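Local structure of Phosphoglucomutase/phosphomannomutase family protein (Burkholderia thailandensis, 3UW2) at residues A[266-270]-A[362-368]; A[178-182]-A[209-213]; A[200-206]-A[261-267]. The protein probably catalyses intramolecular phosphate transfer on hexose phosphates, as a metal-dependent member of the phosphohexose mutase family. One frame throughout, in Å; residues are numbered along the deposited sequence.

Contact 1: A[266-270]-A[362-368]; sequences DGDRL and DDGLYTG. With ZN (zinc ion), chain K.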
ATOM      1  N   ASP A 266       5.668   7.587  -1.156  1.00 27.35           N
ATOM      2  CA  ASP A 266       5.623   7.356  -2.596  1.00 26.21           C
ATOM      3  C   ASP A 266       4.199   7.379  -3.196  1.00 26.14           C
ATOM      4  O   ASP A 266       4.005   7.084  -4.394  1.00 26.98           O
ATOM      5  CB  ASP A 266       6.383   6.044  -2.988  1.00 27.42           C
ATOM      6  CG  ASP A 266       5.724   4.802  -2.403  1.00 29.78           C
ATOM      7  OD1 ASP A 266       5.014   5.002  -1.410  1.00 34.72           O
ATOM      8  OD2 ASP A 266       5.862   3.637  -2.866  1.00 31.58           O
ATOM      9  N   GLY A 267       3.204   7.693  -2.389  1.00 26.15           N
ATOM     10  CA  GLY A 267       1.843   7.931  -2.925  1.00 26.91           C
ATOM     11  C   GLY A 267       1.010   6.614  -3.110  1.00 26.00           C
ATOM     12  O   GLY A 267      -0.015   6.634  -3.745  1.00 25.35           O
ATOM     13  N   ASP A 268       1.453   5.470  -2.606  1.00 25.44           N
ATOM     14  CA  ASP A 268       0.569   4.273  -2.773  1.00 28.11           C
ATOM     15  C   ASP A 268      -0.317   4.071  -1.499  1.00 29.40           C
ATOM     16  O   ASP A 268      -1.002   3.061  -1.361  1.00 30.40           O
ATOM     17  CB  ASP A 268       1.349   3.024  -3.183  1.00 28.90           C
ATOM     18  CG  ASP A 268       2.249   2.526  -2.086  1.00 35.46           C
ATOM     19  OD1 ASP A 268       2.272   3.199  -1.053  1.00 33.79           O
ATOM     20  OD2 ASP A 268       2.956   1.501  -2.244  1.00 33.85           O
ATOM     21  N   ARG A 269      -0.302   5.052  -0.580  1.00 27.40           N
ATOM     22  CA  ARG A 269      -1.194   5.006   0.568  1.00 30.85           C
ATOM     23  C   ARG A 269      -1.784   6.388   0.861  1.00 30.76           C
ATOM     24  O   ARG A 269      -1.051   7.406   0.810  1.00 29.54           O
ATOM     25  CB  ARG A 269      -0.490   4.510   1.830  1.00 33.86           C
ATOM     26  CG  ARG A 269       0.003   3.081   1.756  1.00 45.30           C
ATOM     27  CD  ARG A 269       0.459   2.590   3.139  1.00 48.76           C
ATOM     28  NE  ARG A 269       1.785   3.093   3.489  1.00 55.51           N
ATOM     29  CZ  ARG A 269       2.359   2.969   4.690  1.00 67.74           C
ATOM     30  NH1 ARG A 269       1.735   2.339   5.694  1.00 67.43           N
ATOM     31  NH2 ARG A 269       3.573   3.479   4.885  1.00 69.16           N
ATOM     32  N   LEU A 270      -3.074   6.411   1.197  1.00 31.66           N
ATOM     33  CA  LEU A 270      -3.795   7.645   1.564  1.00 32.34           C
ATOM     34  C   LEU A 270      -4.326   7.546   3.010  1.00 32.96           C
ATOM     35  O   LEU A 270      -5.003   6.546   3.370  1.00 28.85           O
ATOM     36  CB  LEU A 270      -4.994   7.860   0.607  1.00 32.04           C
ATOM     37  CG  LEU A 270      -5.990   8.994   0.942  1.00 31.24           C
ATOM     38  CD1 LEU A 270      -5.399  10.332   0.618  1.00 33.65           C
ATOM     39  CD2 LEU A 270      -7.287   8.784   0.156  1.00 33.29           C
ATOM     40  N   ASP A 362      -2.765  -0.683  -6.363  1.00 25.68           N
ATOM     41  CA  ASP A 362      -2.957   0.239  -5.275  1.00 28.22           C
ATOM     42  C   ASP A 362      -2.414   1.636  -5.682  1.00 26.24           C
ATOM     43  O   ASP A 362      -1.347   1.760  -6.317  1.00 25.37           O
ATOM     44  CB  ASP A 362      -2.305  -0.303  -3.959  1.00 28.90           C
ATOM     45  CG  ASP A 362      -0.863  -0.803  -4.144  1.00 32.61           C
ATOM     46  OD1 ASP A 362      -0.538  -1.281  -5.272  1.00 30.85           O
ATOM     47  OD2 ASP A 362      -0.046  -0.753  -3.129  1.00 33.16           O
ATOM     48  N   ASP A 363      -3.163   2.665  -5.332  1.00 27.18           N
ATOM     49  CA  ASP A 363      -2.833   4.038  -5.756  1.00 25.72           C
ATOM     50  C   ASP A 363      -3.540   4.991  -4.768  1.00 25.66           C
ATOM     51  O   ASP A 363      -4.756   5.123  -4.770  1.00 25.25           O
ATOM     52  CB  ASP A 363      -3.375   4.255  -7.202  1.00 25.99           C
ATOM     53  CG  ASP A 363      -3.033   5.629  -7.759  1.00 28.37           C
ATOM     54  OD1 ASP A 363      -2.852   6.582  -6.944  1.00 28.45           O
ATOM     55  OD2 ASP A 363      -2.973   5.754  -9.017  1.00 27.46           O
ATOM     56  N   GLY A 364      -2.759   5.648  -3.937  1.00 25.95           N
ATOM     57  CA  GLY A 364      -3.258   6.651  -3.017  1.00 26.98           C
ATOM     58  C   GLY A 364      -3.923   7.863  -3.669  1.00 27.39           C
ATOM     59  O   GLY A 364      -4.879   8.434  -3.097  1.00 25.66           O
ATOM     60  N   LEU A 365      -3.408   8.288  -4.829  1.00 24.82           N
ATOM     61  CA  LEU A 365      -3.916   9.481  -5.499  1.00 26.06           C
ATOM     62  C   LEU A 365      -5.269   9.151  -6.189  1.00 27.10           C
ATOM     63  O   LEU A 365      -6.188   9.971  -6.165  1.00 26.32           O
ATOM     64  CB  LEU A 365      -2.947   9.961  -6.600  1.00 24.16           C
ATOM     65  CG  LEU A 365      -1.730  10.810  -6.134  1.00 24.86           C
ATOM     66  CD1 LEU A 365      -0.711  10.018  -5.326  1.00 22.39           C
ATOM     67  CD2 LEU A 365      -1.043  11.366  -7.403  1.00 25.06           C
ATOM     68  N   TYR A 366      -5.337   7.995  -6.861  1.00 26.36           N
ATOM     69  CA  TYR A 366      -6.587   7.510  -7.374  1.00 25.48           C
ATOM     70  C   TYR A 366      -7.602   7.242  -6.275  1.00 25.68           C
ATOM     71  O   TYR A 366      -8.762   7.579  -6.434  1.00 23.77           O
ATOM     72  CB  TYR A 366      -6.371   6.230  -8.222  1.00 24.46           C
ATOM     73  CG  TYR A 366      -7.616   5.859  -8.982  1.00 25.96           C
ATOM     74  CD1 TYR A 366      -8.099   6.680 -10.030  1.00 25.41           C
ATOM     75  CD2 TYR A 366      -8.348   4.698  -8.663  1.00 24.41           C
ATOM     76  CE1 TYR A 366      -9.312   6.369 -10.721  1.00 25.20           C
ATOM     77  CE2 TYR A 366      -9.522   4.371  -9.344  1.00 24.14           C
ATOM     78  CZ  TYR A 366      -9.959   5.188 -10.412  1.00 26.51           C
ATOM     79  OH  TYR A 366     -11.110   4.837 -11.068  1.00 27.09           O
ATOM     80  N   THR A 367      -7.182   6.636  -5.159  1.00 23.13           N
ATOM     81  CA  THR A 367      -8.161   6.400  -4.058  1.00 24.84           C
ATOM     82  C   THR A 367      -8.697   7.775  -3.603  1.00 27.43           C
ATOM     83  O   THR A 367      -9.894   7.917  -3.346  1.00 30.05           O
ATOM     84  CB  THR A 367      -7.445   5.670  -2.889  1.00 24.69           C
ATOM     85  OG1 THR A 367      -7.001   4.395  -3.375  1.00 27.56           O
ATOM     86  CG2 THR A 367      -8.346   5.497  -1.622  1.00 24.42           C
ATOM     87  N   GLY A 368      -7.811   8.775  -3.473  1.00 25.86           N
ATOM     88  CA  GLY A 368      -8.247  10.110  -3.089  1.00 25.86           C
ATOM     89  C   GLY A 368      -9.334  10.626  -4.040  1.00 27.24           C
ATOM     90  O   GLY A 368     -10.329  11.171  -3.614  1.00 25.80           O
TER
HETATM   91 ZN    ZN K 474       4.064   3.635   0.024  1.00 57.22          ZN
HETATM   92  O   HOH W   1       2.669  -0.626  -3.806  1.00 33.38           O
HETATM   93  O   HOH W   2      -3.948   3.088  -2.311  1.00 35.92           O
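Gly-364 N, the first amide of helix 364-375, donates to Gly-267 O at 2.9 Å; the bond is bent, 134° at the hydrogen, and the donor lies somewhat off the carbonyl plane. Both residues are glycines, and the close approach of the carbonyl leaves no room for a side chain on Gly-364. A methyl flanks the accepting oxygen, with Leu-365 CD1 3.8 Å from Gly-267 O. Water 2 adds a second backbone link, donating to Asp-268 O and accepting weakly from Asp-363 N.

The helix start has its own capping. Asp-363, the N-cap, turns its carboxylate back over the first turn, where OD1 takes Tyr-366 N from above the carboxylate plane and Leu-365 N more weakly, while OD2 is taken by Tyr-181 of helix 178-186. Asp-363 O receives Thr-367 N and Thr-367 OG1 from opposite faces of its plane.

Apolar contact lies at the far end of the loop. CG of Leu-270 stands anti to the backbone N (chi1 172°), and CD2 rests 3.6 Å from Gly-368 CA and 3.9 Å from Thr-367 CG2.

Charge gathers on the metal side. Asp-266 OD1 and Asp-268 OD1 bind the zinc ion at 2.2 and 2.1 Å, with Asp-264 completing the aspartate set. Alongside, Asp-268 OD2 lies 3.9 Å from Asp-362 OD2. Water 1 donates to both oxygens. Zinc and Lys-140 on Asp-268, with the shared water and His-351 on Asp-362 OD2, probably offset the repulsion, allowing a dense anionic cluster to persist where domains II and III meet.

Contact 2: A[178-182]-A[209-213]; sequences ADQYV and LATRL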
ATOM      1  N   ALA A 178       2.842  11.670 -16.968  1.00 27.89           N
ATOM      2  CA  ALA A 178       1.938  12.415 -16.061  1.00 30.88           C
ATOM      3  C   ALA A 178       0.649  12.919 -16.713  1.00 31.64           C
ATOM      4  O   ALA A 178      -0.434  12.812 -16.130  1.00 29.28           O
ATOM      5  CB  ALA A 178       2.698  13.583 -15.409  1.00 36.38           C
ATOM      6  N   ASP A 179       0.759  13.472 -17.908  1.00 29.91           N
ATOM      7  CA  ASP A 179      -0.409  14.008 -18.585  1.00 35.91           C
ATOM      8  C   ASP A 179      -1.390  12.870 -18.889  1.00 33.59           C
ATOM      9  O   ASP A 179      -2.587  13.063 -18.688  1.00 32.53           O
ATOM     10  CB  ASP A 179      -0.047  14.651 -19.932  1.00 37.68           C
ATOM     11  CG  ASP A 179       0.682  15.969 -19.780  1.00 43.56           C
ATOM     12  OD1 ASP A 179       0.796  16.513 -18.660  1.00 43.61           O
ATOM     13  OD2 ASP A 179       1.160  16.457 -20.818  1.00 50.45           O
ATOM     14  N   GLN A 180      -0.903  11.730 -19.415  1.00 32.14           N
ATOM     15  CA  GLN A 180      -1.816  10.586 -19.662  1.00 34.28           C
ATOM     16  C   GLN A 180      -2.491  10.171 -18.340  1.00 32.52           C
ATOM     17  O   GLN A 180      -3.668   9.866 -18.290  1.00 32.79           O
ATOM     18  CB  GLN A 180      -1.104   9.338 -20.147  1.00 34.46           C
ATOM     19  CG  GLN A 180      -0.729   9.352 -21.586  1.00 41.10           C
ATOM     20  CD  GLN A 180      -0.025   8.084 -21.977  1.00 44.06           C
ATOM     21  OE1 GLN A 180       1.151   8.096 -22.346  1.00 49.25           O
ATOM     22  NE2 GLN A 180      -0.748   6.986 -21.938  1.00 41.20           N
ATOM     23  N   TYR A 181      -1.716  10.124 -17.285  1.00 29.01           N
ATOM     24  CA  TYR A 181      -2.298   9.708 -15.977  1.00 27.81           C
ATOM     25  C   TYR A 181      -3.428  10.660 -15.501  1.00 28.20           C
ATOM     26  O   TYR A 181      -4.567  10.257 -15.208  1.00 27.96           O
ATOM     27  CB  TYR A 181      -1.183   9.680 -14.986  1.00 27.08           C
ATOM     28  CG  TYR A 181      -1.601   9.266 -13.560  1.00 26.20           C
ATOM     29  CD1 TYR A 181      -1.780   7.923 -13.213  1.00 25.95           C
ATOM     30  CD2 TYR A 181      -1.736  10.228 -12.578  1.00 26.12           C
ATOM     31  CE1 TYR A 181      -2.133   7.581 -11.862  1.00 26.05           C
ATOM     32  CE2 TYR A 181      -2.093   9.918 -11.281  1.00 25.58           C
ATOM     33  CZ  TYR A 181      -2.277   8.574 -10.919  1.00 25.92           C
ATOM     34  OH  TYR A 181      -2.601   8.259  -9.577  1.00 26.95           O
ATOM     35  N   VAL A 182      -3.107  11.939 -15.404  1.00 28.53           N
ATOM     36  CA  VAL A 182      -4.089  12.918 -14.957  1.00 28.27           C
ATOM     37  C   VAL A 182      -5.319  12.896 -15.853  1.00 32.09           C
ATOM     38  O   VAL A 182      -6.449  12.859 -15.340  1.00 31.30           O
ATOM     39  CB  VAL A 182      -3.497  14.347 -14.877  1.00 30.00           C
ATOM     40  CG1 VAL A 182      -4.584  15.370 -14.476  1.00 28.13           C
ATOM     41  CG2 VAL A 182      -2.319  14.351 -13.857  1.00 28.63           C
ATOM     42  N   LEU A 209       2.216  15.923  -8.140  1.00 28.40           N
ATOM     43  CA  LEU A 209       1.159  15.366  -8.937  1.00 27.48           C
ATOM     44  C   LEU A 209      -0.177  15.253  -8.175  1.00 27.75           C
ATOM     45  O   LEU A 209      -1.244  15.403  -8.766  1.00 27.91           O
ATOM     46  CB  LEU A 209       1.561  13.974  -9.413  1.00 30.51           C
ATOM     47  CG  LEU A 209       0.819  13.361 -10.580  1.00 35.46           C
ATOM     48  CD1 LEU A 209       0.692  14.304 -11.802  1.00 35.09           C
ATOM     49  CD2 LEU A 209       1.585  12.104 -10.966  1.00 38.81           C
ATOM     50  N   ALA A 210      -0.171  14.943  -6.888  1.00 24.89           N
ATOM     51  CA  ALA A 210      -1.490  14.925  -6.191  1.00 26.61           C
ATOM     52  C   ALA A 210      -2.171  16.307  -6.210  1.00 27.94           C
ATOM     53  O   ALA A 210      -3.382  16.394  -6.484  1.00 27.99           O
ATOM     54  CB  ALA A 210      -1.353  14.441  -4.769  1.00 26.46           C
ATOM     55  N   THR A 211      -1.391  17.384  -6.031  1.00 28.22           N
ATOM     56  CA  THR A 211      -1.991  18.725  -6.053  1.00 28.80           C
ATOM     57  C   THR A 211      -2.490  19.057  -7.440  1.00 29.74           C
ATOM     58  O   THR A 211      -3.598  19.565  -7.586  1.00 30.52           O
ATOM     59  CB  THR A 211      -1.066  19.812  -5.459  1.00 30.95           C
ATOM     60  OG1 THR A 211       0.220  19.755  -6.103  1.00 36.10           O
ATOM     61  CG2 THR A 211      -0.886  19.529  -3.951  1.00 28.07           C
ATOM     62  N   ARG A 212      -1.682  18.726  -8.460  1.00 28.27           N
ATOM     63  CA  ARG A 212      -2.091  18.853  -9.861  1.00 30.69           C
ATOM     64  C   ARG A 212      -3.419  18.121 -10.117  1.00 30.01           C
ATOM     65  O   ARG A 212      -4.334  18.711 -10.718  1.00 31.85           O
ATOM     66  CB  ARG A 212      -1.045  18.262 -10.789  1.00 29.04           C
ATOM     67  CG  ARG A 212      -1.413  18.363 -12.265  1.00 30.93           C
ATOM     68  CD  ARG A 212      -0.271  17.862 -13.168  1.00 33.78           C
ATOM     69  NE  ARG A 212      -0.850  17.880 -14.516  1.00 33.52           N
ATOM     70  CZ  ARG A 212      -0.291  17.431 -15.630  1.00 36.61           C
ATOM     71  NH1 ARG A 212       0.920  16.940 -15.620  1.00 34.47           N
ATOM     72  NH2 ARG A 212      -0.973  17.551 -16.770  1.00 42.01           N
ATOM     73  N   LEU A 213      -3.505  16.866  -9.679  1.00 29.14           N
ATOM     74  CA  LEU A 213      -4.719  16.029  -9.892  1.00 28.38           C
ATOM     75  C   LEU A 213      -5.955  16.631  -9.240  1.00 28.84           C
ATOM     76  O   LEU A 213      -6.975  16.793  -9.917  1.00 30.35           O
ATOM     77  CB  LEU A 213      -4.507  14.579  -9.392  1.00 24.38           C
ATOM     78  CG  LEU A 213      -5.708  13.652  -9.383  1.00 26.96           C
ATOM     79  CD1 LEU A 213      -6.153  13.472 -10.849  1.00 26.80           C
ATOM     80  CD2 LEU A 213      -5.396  12.283  -8.717  1.00 26.18           C
TER
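Arg-212 grips Asp-179 end-on, with NH2 and NH1 both donating to the one oxygen OD1, at 2.8 and 3.1 Å. That oxygen lies in the guanidinium plane, but the carboxylate stands almost perpendicular to it, the two planes 82° apart. NH1 approaches nearly in line with the carboxylate C-O bond, whereas NH2 comes from above the carboxylate plane.

Beneath this salt bridge the same guanidinium has Val-182 CG2 against one face, 3.9 Å above its plane and toward the rim. Ala-178 CB lies 3.8 Å from Arg-212 NH1. The arginine spans the gap because its chain is extended from CG to NE, starting with CG anti to the backbone N (chi1 -180°).

Deeper in, Leu-209 divides its two methyls: CD1 packs on Val-182 CG2 at 3.6 Å and on Ala-178 CB, while CD2 meets Tyr-181 CD2 at 4.1 Å, obliquely to the ring. Val-182 CG1 faces Leu-213 CD1 more loosely, at 4.4 Å.

Further out, Tyr-181 is fixed by its OH bond to Asp-363 and by an edge-to-face contact with Phe-106. Helices 178-186 and 206-216 thus pack with their local axes 11.0 Å apart and crossing at -45°, a helix pair at a three-domain junction: Tyr-181 and Leu-209 touch helix 101-107 of domain I, and Tyr-181 and Leu-213 touch Leu-365 of domain III.

Contact 3: A[200-206]-A[261-267]; sequences DAGNGVA and FAFDGDG. With ZN (zinc ion), chain K.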
ATOM      1  N   ASP A 200      -1.454  16.964   2.551  1.00 31.07           N
ATOM      2  CA  ASP A 200      -0.136  16.819   3.212  1.00 27.47           C
ATOM      3  C   ASP A 200       0.655  15.667   2.583  1.00 29.07           C
ATOM      4  O   ASP A 200       0.253  14.468   2.682  1.00 29.92           O
ATOM      5  CB  ASP A 200      -0.340  16.514   4.704  1.00 29.01           C
ATOM      6  CG  ASP A 200       1.007  16.506   5.512  1.00 29.58           C
ATOM      7  OD1 ASP A 200       2.024  16.040   4.986  1.00 29.05           O
ATOM      8  OD2 ASP A 200       1.055  16.899   6.693  1.00 30.57           O
ATOM      9  N   ALA A 201       1.756  16.007   1.904  1.00 28.37           N
ATOM     10  CA  ALA A 201       2.593  15.015   1.227  1.00 26.07           C
ATOM     11  C   ALA A 201       3.896  14.737   2.045  1.00 28.02           C
ATOM     12  O   ALA A 201       4.730  13.981   1.591  1.00 26.55           O
ATOM     13  CB  ALA A 201       2.955  15.512  -0.167  1.00 25.43           C
ATOM     14  N   GLY A 202       4.116  15.415   3.190  1.00 26.40           N
ATOM     15  CA  GLY A 202       5.345  15.160   3.978  1.00 25.78           C
ATOM     16  C   GLY A 202       6.633  15.355   3.170  1.00 25.50           C
ATOM     17  O   GLY A 202       7.609  14.679   3.445  1.00 25.09           O
ATOM     18  N   ASN A 203       6.610  16.226   2.161  1.00 24.65           N
ATOM     19  CA  ASN A 203       7.770  16.508   1.284  1.00 25.46           C
ATOM     20  C   ASN A 203       8.175  15.335   0.382  1.00 26.15           C
ATOM     21  O   ASN A 203       9.287  15.334  -0.158  1.00 26.87           O
ATOM     22  CB  ASN A 203       8.997  17.070   2.046  1.00 25.63           C
ATOM     23  CG  ASN A 203       8.670  18.338   2.841  1.00 29.90           C
ATOM     24  OD1 ASN A 203       8.601  18.317   4.092  1.00 26.50           O
ATOM     25  ND2 ASN A 203       8.324  19.389   2.134  1.00 25.38           N
ATOM     26  N   GLY A 204       7.268  14.345   0.246  1.00 25.61           N
ATOM     27  CA  GLY A 204       7.497  13.129  -0.516  1.00 22.90           C
ATOM     28  C   GLY A 204       7.079  13.357  -1.946  1.00 26.37           C
ATOM     29  O   GLY A 204       6.593  14.436  -2.278  1.00 28.96           O
ATOM     30  N   VAL A 205       7.195  12.323  -2.776  1.00 25.07           N
ATOM     31  CA  VAL A 205       6.952  12.470  -4.184  1.00 25.54           C
ATOM     32  C   VAL A 205       5.465  12.664  -4.519  1.00 26.16           C
ATOM     33  O   VAL A 205       5.129  13.059  -5.621  1.00 27.42           O
ATOM     34  CB  VAL A 205       7.621  11.298  -4.980  1.00 27.23           C
ATOM     35  CG1 VAL A 205       6.817  10.033  -4.827  1.00 26.15           C
ATOM     36  CG2 VAL A 205       7.670  11.695  -6.459  1.00 25.54           C
ATOM     37  N   ALA A 206       4.539  12.430  -3.566  1.00 24.24           N
ATOM     38  CA  ALA A 206       3.092  12.555  -3.852  1.00 24.84           C
ATOM     39  C   ALA A 206       2.724  14.039  -4.124  1.00 27.83           C
ATOM     40  O   ALA A 206       1.758  14.325  -4.844  1.00 29.39           O
ATOM     41  CB  ALA A 206       2.234  12.028  -2.660  1.00 26.24           C
ATOM     42  N   PHE A 261      -6.309  15.115   3.402  1.00 29.94           N
ATOM     43  CA  PHE A 261      -5.672  13.891   2.820  1.00 30.60           C
ATOM     44  C   PHE A 261      -4.171  13.946   3.135  1.00 32.77           C
ATOM     45  O   PHE A 261      -3.539  14.966   2.933  1.00 32.10           O
ATOM     46  CB  PHE A 261      -5.748  13.872   1.290  1.00 30.26           C
ATOM     47  CG  PHE A 261      -7.103  13.533   0.702  1.00 31.15           C
ATOM     48  CD1 PHE A 261      -8.178  13.126   1.497  1.00 30.32           C
ATOM     49  CD2 PHE A 261      -7.267  13.576  -0.699  1.00 32.01           C
ATOM     50  CE1 PHE A 261      -9.411  12.801   0.916  1.00 31.50           C
ATOM     51  CE2 PHE A 261      -8.498  13.285  -1.291  1.00 31.93           C
ATOM     52  CZ  PHE A 261      -9.568  12.865  -0.480  1.00 31.44           C
ATOM     53  N   ALA A 262      -3.596  12.846   3.605  1.00 32.52           N
ATOM     54  CA  ALA A 262      -2.138  12.769   3.843  1.00 31.41           C
ATOM     55  C   ALA A 262      -1.558  11.542   3.111  1.00 32.24           C
ATOM     56  O   ALA A 262      -2.165  10.473   3.175  1.00 31.95           O
ATOM     57  CB  ALA A 262      -1.860  12.681   5.325  1.00 30.51           C
ATOM     58  N   PHE A 263      -0.444  11.718   2.366  1.00 28.24           N
ATOM     59  CA  PHE A 263       0.078  10.654   1.536  1.00 28.46           C
ATOM     60  C   PHE A 263       1.312  10.135   2.187  1.00 27.98           C
ATOM     61  O   PHE A 263       2.012  10.875   2.877  1.00 30.78           O
ATOM     62  CB  PHE A 263       0.394  11.186   0.129  1.00 26.17           C
ATOM     63  CG  PHE A 263      -0.825  11.523  -0.660  1.00 29.83           C
ATOM     64  CD1 PHE A 263      -1.590  10.504  -1.229  1.00 29.98           C
ATOM     65  CD2 PHE A 263      -1.221  12.834  -0.836  1.00 28.48           C
ATOM     66  CE1 PHE A 263      -2.715  10.822  -1.983  1.00 33.09           C
ATOM     67  CE2 PHE A 263      -2.356  13.152  -1.557  1.00 33.30           C
ATOM     68  CZ  PHE A 263      -3.100  12.140  -2.149  1.00 36.20           C
ATOM     69  N   ASP A 264       1.600   8.866   1.975  1.00 28.88           N
ATOM     70  CA  ASP A 264       2.880   8.353   2.383  1.00 30.05           C
ATOM     71  C   ASP A 264       3.929   8.749   1.319  1.00 26.13           C
ATOM     72  O   ASP A 264       3.588   9.388   0.326  1.00 25.29           O
ATOM     73  CB  ASP A 264       2.819   6.850   2.626  1.00 30.90           C
ATOM     74  CG  ASP A 264       2.823   6.041   1.356  1.00 30.84           C
ATOM     75  OD1 ASP A 264       2.498   6.507   0.242  1.00 29.07           O
ATOM     76  OD2 ASP A 264       3.068   4.859   1.547  1.00 37.97           O
ATOM     77  N   GLY A 265       5.200   8.418   1.554  1.00 26.61           N
ATOM     78  CA  GLY A 265       6.263   9.067   0.738  1.00 29.05           C
ATOM     79  C   GLY A 265       6.269   8.729  -0.727  1.00 28.45           C
ATOM     80  O   GLY A 265       6.810   9.502  -1.509  1.00 32.59           O
ATOM     81  N   ASP A 266       5.668   7.587  -1.156  1.00 27.35           N
ATOM     82  CA  ASP A 266       5.623   7.356  -2.596  1.00 26.21           C
ATOM     83  C   ASP A 266       4.199   7.379  -3.196  1.00 26.14           C
ATOM     84  O   ASP A 266       4.005   7.084  -4.394  1.00 26.98           O
ATOM     85  CB  ASP A 266       6.383   6.044  -2.988  1.00 27.42           C
ATOM     86  CG  ASP A 266       5.724   4.802  -2.403  1.00 29.78           C
ATOM     87  OD1 ASP A 266       5.014   5.002  -1.410  1.00 34.72           O
ATOM     88  OD2 ASP A 266       5.862   3.637  -2.866  1.00 31.58           O
ATOM     89  N   GLY A 267       3.204   7.693  -2.389  1.00 26.15           N
ATOM     90  CA  GLY A 267       1.843   7.931  -2.925  1.00 26.91           C
ATOM     91  C   GLY A 267       1.010   6.614  -3.110  1.00 26.00           C
ATOM     92  O   GLY A 267      -0.015   6.634  -3.745  1.00 25.35           O
TER
HETATM   93 ZN    ZN K 474       4.064   3.635   0.024  1.00 57.22          ZN
HETATM   94  O   HOH W   3       2.227  12.915   4.675  1.00 28.84           O
HETATM   95  O   HOH W   4       4.587  12.126  -0.687  1.00 27.14           O
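Asp-200 and Ala-262 form a parallel beta bridge, in which Asp-200 N donates to Phe-261 O and Phe-263 N to Asp-200 O, both at 2.9 Å, before the two chains leave the sheet as loops. Asp-200 O also receives a CA-H...O contact from Ala-262 CA.

Beyond the strands the backbones are tied again by Val-205 N donating to Gly-265 O at 3.1 Å. Gly-204 lies over that same carbonyl, where the close approach leaves no room for a side chain. A type I' turn from Ala-201 to Gly-204 bends one loop, and a type I turn from Asp-264 to Gly-267 bends the other. Water 4 bridges them, donating to Ala-201 O and Asp-264 O and accepting from Ala-206 N.

Asp-200 closes an Asx turn, its OD1 taking Gly-202 N at 2.8 Å, while OD2 is bonded to His-235. The tightest apolar meeting is between Ala-206 CB and Phe-263 CB, 3.4 Å apart, with the methyl oblique to the phenyl ring. Val-205 places CG1 between its backbone N and carbonyl carbon (chi1 76°), which lays that methyl 3.4 Å from Gly-265 O and 3.7 Å from Asp-266 CA. On the other side of the turn, Asp-264 OD2 binds the zinc ion, with Asp-266 as the other ligand from this turn. Arg-269 bonds Asp-264 OD2, and Thr-101 and Lys-140 hold Asp-266 OD2.

Adjacent parallel strands thus end in neighbouring loops, one leading into helix 206-216 and the other carrying the three-aspartate DGDGD metal-binding loop of the phosphohexose mutases at the C-terminal ends of the parallel strands of the domain II sheet.

Contacts 1 and 3 are buried and share Asp-266 and Gly-267, so one metal loop is held from two sides: by its own domain's 200-206 loop in contact 3 and by helix 364-375 of domain III in contact 1. Contact 2 lies farther from the chain's centre, with a buried apolar seam and an exposed salt bridge in place of a metal site. Backbone hydrogen bonds dominate contact 3, clustered carboxylates mark contact 1, and side chains alone join the helices of contact 2. A probable tyrosine-aspartate bond joins contacts 1 and 2, and an arginine-aspartate salt bridge joins contacts 1 and 3. Ala-210 packs on Phe-263, joining contacts 2 and 3.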